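Local structure of enterotoxin type A (Staphylococcus aureus, 1I4G) at residues L12-E17 against V179-I184; D70-D75 against I212-K217. The protein acts as a superantigen toxin that binds MHC class II molecules and T-cell receptors, activates the host immune system and causes staphylococcal food poisoning. The protein carries 1 engineered substitution. One frame throughout, in Å; residues are numbered along the deposited sequence.

Interaction 1 (L12-E17 against V179-I184)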
loop_
_atom_site.group_PDB
_atom_site.type_symbol
_atom_site.label_atom_id
_atom_site.label_comp_id
_atom_site.label_asym_id
_atom_site.label_seq_id
_atom_site.Cartn_x
_atom_site.Cartn_y
_atom_site.Cartn_z
ATOM N N LEU A 12 11.903 -15.334 7.659
ATOM C CA LEU A 12 11.036 -14.176 7.838
ATOM C C LEU A 12 10.939 -13.741 9.298
ATOM O O LEU A 12 11.023 -14.568 10.189
ATOM C CB LEU A 12 9.622 -14.607 7.463
ATOM C CG LEU A 12 9.304 -15.398 6.192
ATOM C CD1 LEU A 12 8.004 -16.154 6.321
ATOM C CD2 LEU A 12 9.206 -14.466 5.023
ATOM N N ARG A 13 10.619 -12.473 9.515
ATOM C CA ARG A 13 10.492 -11.859 10.842
ATOM C C ARG A 13 9.282 -12.483 11.565
ATOM O O ARG A 13 8.323 -12.852 10.903
ATOM C CB ARG A 13 10.318 -10.347 10.617
ATOM C CG ARG A 13 10.285 -9.445 11.825
ATOM C CD ARG A 13 11.589 -8.636 12.034
ATOM N NE ARG A 13 11.673 -7.261 11.492
ATOM C CZ ARG A 13 10.733 -6.295 11.536
ATOM N NH1 ARG A 13 9.533 -6.488 12.082
ATOM N NH2 ARG A 13 11.032 -5.066 11.105
ATOM N N LYS A 14 9.370 -12.716 12.876
ATOM C CA LYS A 14 8.259 -13.275 13.654
ATOM C C LYS A 14 7.428 -12.109 14.230
ATOM O O LYS A 14 8.021 -11.093 14.584
ATOM C CB LYS A 14 8.822 -14.127 14.785
ATOM C CG LYS A 14 8.867 -15.614 14.446
ATOM C CD LYS A 14 9.509 -16.448 15.573
ATOM C CE LYS A 14 11.010 -16.142 15.672
ATOM N NZ LYS A 14 11.588 -16.744 16.888
ATOM N N LYS A 15 6.088 -12.205 14.336
ATOM C CA LYS A 15 5.355 -11.066 14.914
ATOM C C LYS A 15 5.712 -10.695 16.358
ATOM O O LYS A 15 5.518 -9.521 16.763
ATOM C CB LYS A 15 3.830 -11.103 14.722
ATOM C CG LYS A 15 3.008 -11.911 15.633
ATOM C CD LYS A 15 1.579 -11.299 15.728
ATOM C CE LYS A 15 0.728 -12.321 16.449
ATOM N NZ LYS A 15 -0.674 -11.953 16.729
ATOM N N SER A 16 6.297 -11.655 17.102
ATOM C CA SER A 16 6.714 -11.426 18.494
ATOM C C SER A 16 7.900 -10.473 18.557
ATOM O O SER A 16 8.147 -9.870 19.590
ATOM C CB SER A 16 7.068 -12.738 19.177
ATOM O OG SER A 16 8.013 -13.432 18.371
ATOM N N GLU A 17 8.600 -10.297 17.434
ATOM C CA GLU A 17 9.739 -9.390 17.370
ATOM C C GLU A 17 9.261 -7.959 17.184
ATOM O O GLU A 17 10.067 -7.033 17.229
ATOM C CB GLU A 17 10.666 -9.776 16.224
ATOM C CG GLU A 17 11.175 -11.198 16.307
ATOM C CD GLU A 17 12.119 -11.566 15.145
ATOM O OE1 GLU A 17 12.961 -10.698 14.760
ATOM O OE2 GLU A 17 12.010 -12.720 14.628
ATOM N N VAL A 179 -1.510 -16.103 13.262
ATOM C CA VAL A 179 -0.422 -16.116 12.284
ATOM C C VAL A 179 0.765 -15.429 12.964
ATOM O O VAL A 179 0.600 -14.412 13.636
ATOM C CB VAL A 179 -0.817 -15.359 10.996
ATOM C CG1 VAL A 179 0.299 -15.398 10.033
ATOM C CG2 VAL A 179 -2.062 -15.969 10.378
ATOM N N GLN A 180 1.949 -16.010 12.808
ATOM C CA GLN A 180 3.164 -15.501 13.426
ATOM C C GLN A 180 4.184 -15.066 12.403
ATOM O O GLN A 180 5.029 -14.243 12.709
ATOM C CB GLN A 180 3.794 -16.584 14.304
ATOM C CG GLN A 180 2.889 -17.077 15.426
ATOM C CD GLN A 180 2.531 -15.957 16.443
ATOM O OE1 GLN A 180 3.375 -15.106 16.795
ATOM N NE2 GLN A 180 1.273 -15.953 16.900
ATOM N N ARG A 181 4.146 -15.668 11.219
ATOM C CA ARG A 181 5.082 -15.325 10.130
ATOM C C ARG A 181 4.260 -15.321 8.849
ATOM O O ARG A 181 3.290 -16.085 8.727
ATOM C CB ARG A 181 6.246 -16.352 9.999
ATOM C CG ARG A 181 7.240 -16.380 11.183
ATOM C CD ARG A 181 8.343 -17.355 10.999
ATOM N NE ARG A 181 7.886 -18.724 11.215
ATOM C CZ ARG A 181 8.114 -19.757 10.388
ATOM N NH1 ARG A 181 8.789 -19.589 9.276
ATOM N NH2 ARG A 181 7.660 -20.981 10.649
ATOM N N GLY A 182 4.640 -14.491 7.887
ATOM C CA GLY A 182 3.868 -14.442 6.671
ATOM C C GLY A 182 4.595 -13.704 5.598
ATOM O O GLY A 182 5.327 -12.762 5.888
ATOM N N LEU A 183 4.278 -14.049 4.354
ATOM C CA LEU A 183 4.899 -13.441 3.183
ATOM C C LEU A 183 3.894 -13.206 2.027
ATOM O O LEU A 183 3.019 -14.039 1.760
ATOM C CB LEU A 183 6.041 -14.361 2.720
ATOM C CG LEU A 183 6.731 -14.080 1.394
ATOM C CD1 LEU A 183 7.773 -13.021 1.591
ATOM C CD2 LEU A 183 7.351 -15.348 0.912
ATOM N N ILE A 184 3.987 -12.064 1.352
ATOM C CA ILE A 184 3.109 -11.818 0.220
ATOM C C ILE A 184 3.990 -11.627 -1.013
ATOM O O ILE A 184 5.026 -10.949 -0.981
ATOM C CB ILE A 184 2.100 -10.658 0.468
ATOM C CG1 ILE A 184 1.207 -10.475 -0.754
ATOM C CG2 ILE A 184 2.807 -9.411 0.959
ATOM C CD1 ILE A 184 -0.027 -9.654 -0.456
HETATM O O HOH W 1 6.861 -12.501 8.715
HETATM O O HOH W 2 -1.738 -12.938 13.806
HETATM O O HOH W 3 6.124 -14.971 16.886
#
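L12, K14 and K15 lay an N-terminal loop against Q180, R181 and L183 at the start of strand 181-187, a mixed polar and apolar contact on the beta-grasp domain. Between the backbones, K15 N donates one direct hydrogen bond to Q180 O (2.8 Å). One water extends the pairing, linking R13 O to G182 N.

K15 has its CG set between the backbone N and the carbonyl carbon (chi1 82°) and is extended beyond it, which carries the chain across the Q180 amide. There K15 CG lies 3.4 Å from Q180 OE1, and CE passes 3.5 Å from V179 O. The ammonium ends among D173, with which it forms a salt bridge, and the carbonyls of N171 and G177; since D173 also accepts from Q180 NE2, one carboxylate fixes both side chains. Q180 OE1 accepts a hydrogen bond from a water (2.8 Å) that also bonds S16 OG.

The aliphatic parts of K14 and R181 run alongside each other, with CG to CG at 3.7 Å, while R181 NE forms a salt bridge with the terminal carboxylate of S233. L12 turns its two methyls differently: CD1 approaches R181 CB, and CD2 meets L183 CB at 3.9 Å, crossing that side chain at about a right angle.

Both Q180 and R181 pair with the single residue Y231, forming a classic beta bulge where strand 181-187 meets strand 225-231. L12 touches Y231 there and D197 of strand 194-197, so the loop packs on strands at both edges of 181-187, just ahead of helix 20-32.

Interaction 2 (D70-D75 against I212-K217)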
loop_
_atom_site.group_PDB
_atom_site.type_symbol
_atom_site.label_atom_id
_atom_site.label_comp_id
_atom_site.label_asym_id
_atom_site.label_seq_id
_atom_site.Cartn_x
_atom_site.Cartn_y
_atom_site.Cartn_z
ATOM N N ASP A 70 5.630 11.402 -1.233
ATOM C CA ASP A 70 7.060 11.129 -1.161
ATOM C C ASP A 70 7.505 10.004 -2.113
ATOM O O ASP A 70 6.980 8.878 -2.080
ATOM C CB ASP A 70 7.379 10.685 0.250
ATOM C CG ASP A 70 8.484 11.441 0.845
ATOM O OD1 ASP A 70 8.208 12.412 1.550
ATOM O OD2 ASP A 70 9.631 11.041 0.655
ATOM N N PHE A 71 8.507 10.305 -2.928
ATOM C CA PHE A 71 9.069 9.314 -3.848
ATOM C C PHE A 71 10.511 9.026 -3.470
ATOM O O PHE A 71 11.094 9.754 -2.641
ATOM C CB PHE A 71 9.003 9.793 -5.302
ATOM C CG PHE A 71 7.612 10.038 -5.791
ATOM C CD1 PHE A 71 7.045 11.301 -5.717
ATOM C CD2 PHE A 71 6.860 9.002 -6.325
ATOM C CE1 PHE A 71 5.753 11.507 -6.170
ATOM C CE2 PHE A 71 5.555 9.211 -6.778
ATOM C CZ PHE A 71 5.014 10.452 -6.707
ATOM N N ASP A 72 11.082 7.965 -4.073
ATOM C CA ASP A 72 12.463 7.580 -3.815
ATOM C C ASP A 72 13.501 8.609 -4.230
ATOM O O ASP A 72 14.558 8.680 -3.611
ATOM C CB ASP A 72 12.826 6.284 -4.511
ATOM C CG ASP A 72 12.953 5.126 -3.562
ATOM O OD1 ASP A 72 13.240 4.006 -4.045
ATOM O OD2 ASP A 72 12.726 5.318 -2.349
ATOM N N SER A 73 13.233 9.389 -5.275
ATOM C CA SER A 73 14.203 10.397 -5.729
ATOM C C SER A 73 13.602 11.462 -6.605
ATOM O O SER A 73 12.431 11.397 -6.916
ATOM C CB SER A 73 15.346 9.723 -6.493
ATOM O OG SER A 73 14.857 9.015 -7.614
ATOM N N LYS A 74 14.422 12.442 -6.990
ATOM C CA LYS A 74 14.013 13.522 -7.889
ATOM C C LYS A 74 13.687 12.909 -9.295
ATOM O O LYS A 74 12.787 13.390 -10.018
ATOM C CB LYS A 74 15.142 14.587 -7.967
ATOM C CG LYS A 74 15.116 15.542 -9.192
ATOM C CD LYS A 74 14.308 16.819 -8.992
ATOM C CE LYS A 74 12.847 16.663 -9.391
ATOM N NZ LYS A 74 12.378 17.788 -10.267
ATOM N N ASP A 75 14.376 11.813 -9.642
ATOM C CA ASP A 75 14.198 11.136 -10.932
ATOM C C ASP A 75 12.791 10.591 -11.101
ATOM O O ASP A 75 12.216 10.662 -12.196
ATOM C CB ASP A 75 15.189 9.978 -11.098
ATOM C CG ASP A 75 16.610 10.444 -11.357
ATOM O OD1 ASP A 75 16.824 11.672 -11.519
ATOM O OD2 ASP A 75 17.506 9.562 -11.388
ATOM N N ILE A 212 7.893 1.490 2.820
ATOM C CA ILE A 212 8.064 0.398 1.871
ATOM C C ILE A 212 7.473 0.724 0.521
ATOM O O ILE A 212 7.805 0.061 -0.428
ATOM C CB ILE A 212 7.410 -0.972 2.334
ATOM C CG1 ILE A 212 5.893 -0.823 2.538
ATOM C CG2 ILE A 212 8.086 -1.458 3.603
ATOM C CD1 ILE A 212 5.146 -2.126 2.654
ATOM N N TYR A 213 6.586 1.712 0.451
ATOM C CA TYR A 213 5.900 2.059 -0.790
ATOM C C TYR A 213 6.479 3.242 -1.485
ATOM O O TYR A 213 5.981 3.625 -2.542
ATOM C CB TYR A 213 4.439 2.376 -0.495
ATOM C CG TYR A 213 3.696 1.217 0.119
ATOM C CD1 TYR A 213 2.886 1.395 1.222
ATOM C CD2 TYR A 213 3.755 -0.041 -0.436
ATOM C CE1 TYR A 213 2.154 0.334 1.750
ATOM C CE2 TYR A 213 3.015 -1.089 0.078
ATOM C CZ TYR A 213 2.226 -0.892 1.167
ATOM O OH TYR A 213 1.513 -1.930 1.684
ATOM N N ARG A 214 7.540 3.791 -0.907
ATOM C CA ARG A 214 8.201 4.990 -1.428
ATOM C C ARG A 214 8.857 4.823 -2.806
ATOM O O ARG A 214 9.040 5.799 -3.559
ATOM C CB ARG A 214 9.226 5.494 -0.429
ATOM C CG ARG A 214 9.712 6.853 -0.700
ATOM C CD ARG A 214 11.125 6.844 -0.346
ATOM N NE ARG A 214 11.345 7.356 0.978
ATOM C CZ ARG A 214 12.192 6.818 1.847
ATOM N NH1 ARG A 214 12.891 5.728 1.547
ATOM N NH2 ARG A 214 12.427 7.448 2.980
ATOM N N ASP A 215 9.176 3.583 -3.149
ATOM C CA ASP A 215 9.769 3.286 -4.440
ATOM C C ASP A 215 8.723 3.352 -5.589
ATOM O O ASP A 215 9.064 3.203 -6.768
ATOM C CB ASP A 215 10.423 1.905 -4.397
ATOM C CG ASP A 215 9.433 0.783 -4.147
ATOM O OD1 ASP A 215 9.845 -0.379 -4.103
ATOM O OD2 ASP A 215 8.232 1.024 -3.995
ATOM N N ASN A 216 7.448 3.525 -5.235
ATOM C CA ASN A 216 6.351 3.596 -6.212
ATOM C C ASN A 216 6.396 2.373 -7.175
ATOM O O ASN A 216 6.036 2.479 -8.353
ATOM C CB ASN A 216 6.446 4.923 -6.997
ATOM C CG ASN A 216 5.085 5.473 -7.431
ATOM O OD1 ASN A 216 4.224 5.748 -6.622
ATOM N ND2 ASN A 216 4.920 5.677 -8.705
ATOM N N LYS A 217 6.827 1.214 -6.681
ATOM C CA LYS A 217 6.894 0.041 -7.543
ATOM C C LYS A 217 5.538 -0.150 -8.260
ATOM O O LYS A 217 4.451 -0.101 -7.629
ATOM C CB LYS A 217 7.271 -1.198 -6.723
ATOM C CG LYS A 217 7.518 -2.453 -7.551
ATOM C CD LYS A 217 8.623 -2.255 -8.575
ATOM C CE LYS A 217 9.043 -3.559 -9.290
ATOM N NZ LYS A 217 10.469 -3.914 -8.939
HETATM O O HOH W 4 11.187 10.299 2.569
HETATM O O HOH W 5 13.432 3.791 -0.260
#
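R214 carries much of this contact, with its aliphatic chain on the backbone of D70 and F71 and the carboxylates of D70 and D72 near two parts of its guanidinium edge. CG stands anti to the backbone N (chi1 -166°), and bends at the next two torsions bring the charged end round to the acids. R214 CG rests 3.6 Å from the carbonyl carbon of F71. D72 crosses the arginine at about a right angle and comes to the guanidinium edge, near its plane. Its salt bridge is long, 3.9 Å from D72 OD2 to R214 NH1, and a water in the guanidinium plane supplements it, at 2.7 Å from each of those two atoms. A second water donates to D70 OD2 (2.6 Å) and accepts from R214 NH2. D72 thus has a long direct bridge and D70 a water-mediated link to one positive charge, which probably stabilises both carboxylates in their ionised form.

The other oxygen of D72, OD1, sits 3.5 Å from D215 CB. F71, buried like N216, contributes its ring edge: CE2 comes 3.7 Å from N216 OD1, with ring and amide planes 76° apart, so the two do not stack. The same amide gives a hydrogen bond from ND2 to V111 O of strand 104-113, and F71 packs on V111.

R214, D215 and N216 are presented by a type I beta turn from Y213 to N216, overlapped by an Asx turn in which D215 OD2 accepts from K217 N. The turn of the beta-grasp domain docks on the end of strand 66-70 of the OB-fold domain, an example of the interdomain packing that characterises the two-domain staphylococcal and streptococcal superantigens.

In the fold
From the N terminus, the chain lays down 12-17, then 70-75, then 179-184 and finally 212-217, so the two contacts cross rather than nest. Interaction 1 closes a loop of 161 residues, returning strand 181-187 of the beta-grasp domain to the segment that leads into helix 20-32. Interaction 2 closes one of 136 residues and ties the OB-fold domain to the beta-grasp domain. Their centres lie 25 Å apart and they do not touch. Helix 152-167 runs between them: I184 packs on D156, whose carboxylate also bonds Y213 OH. The zinc site at H225 and D227 lies on the side of interaction 1, far from interaction 2.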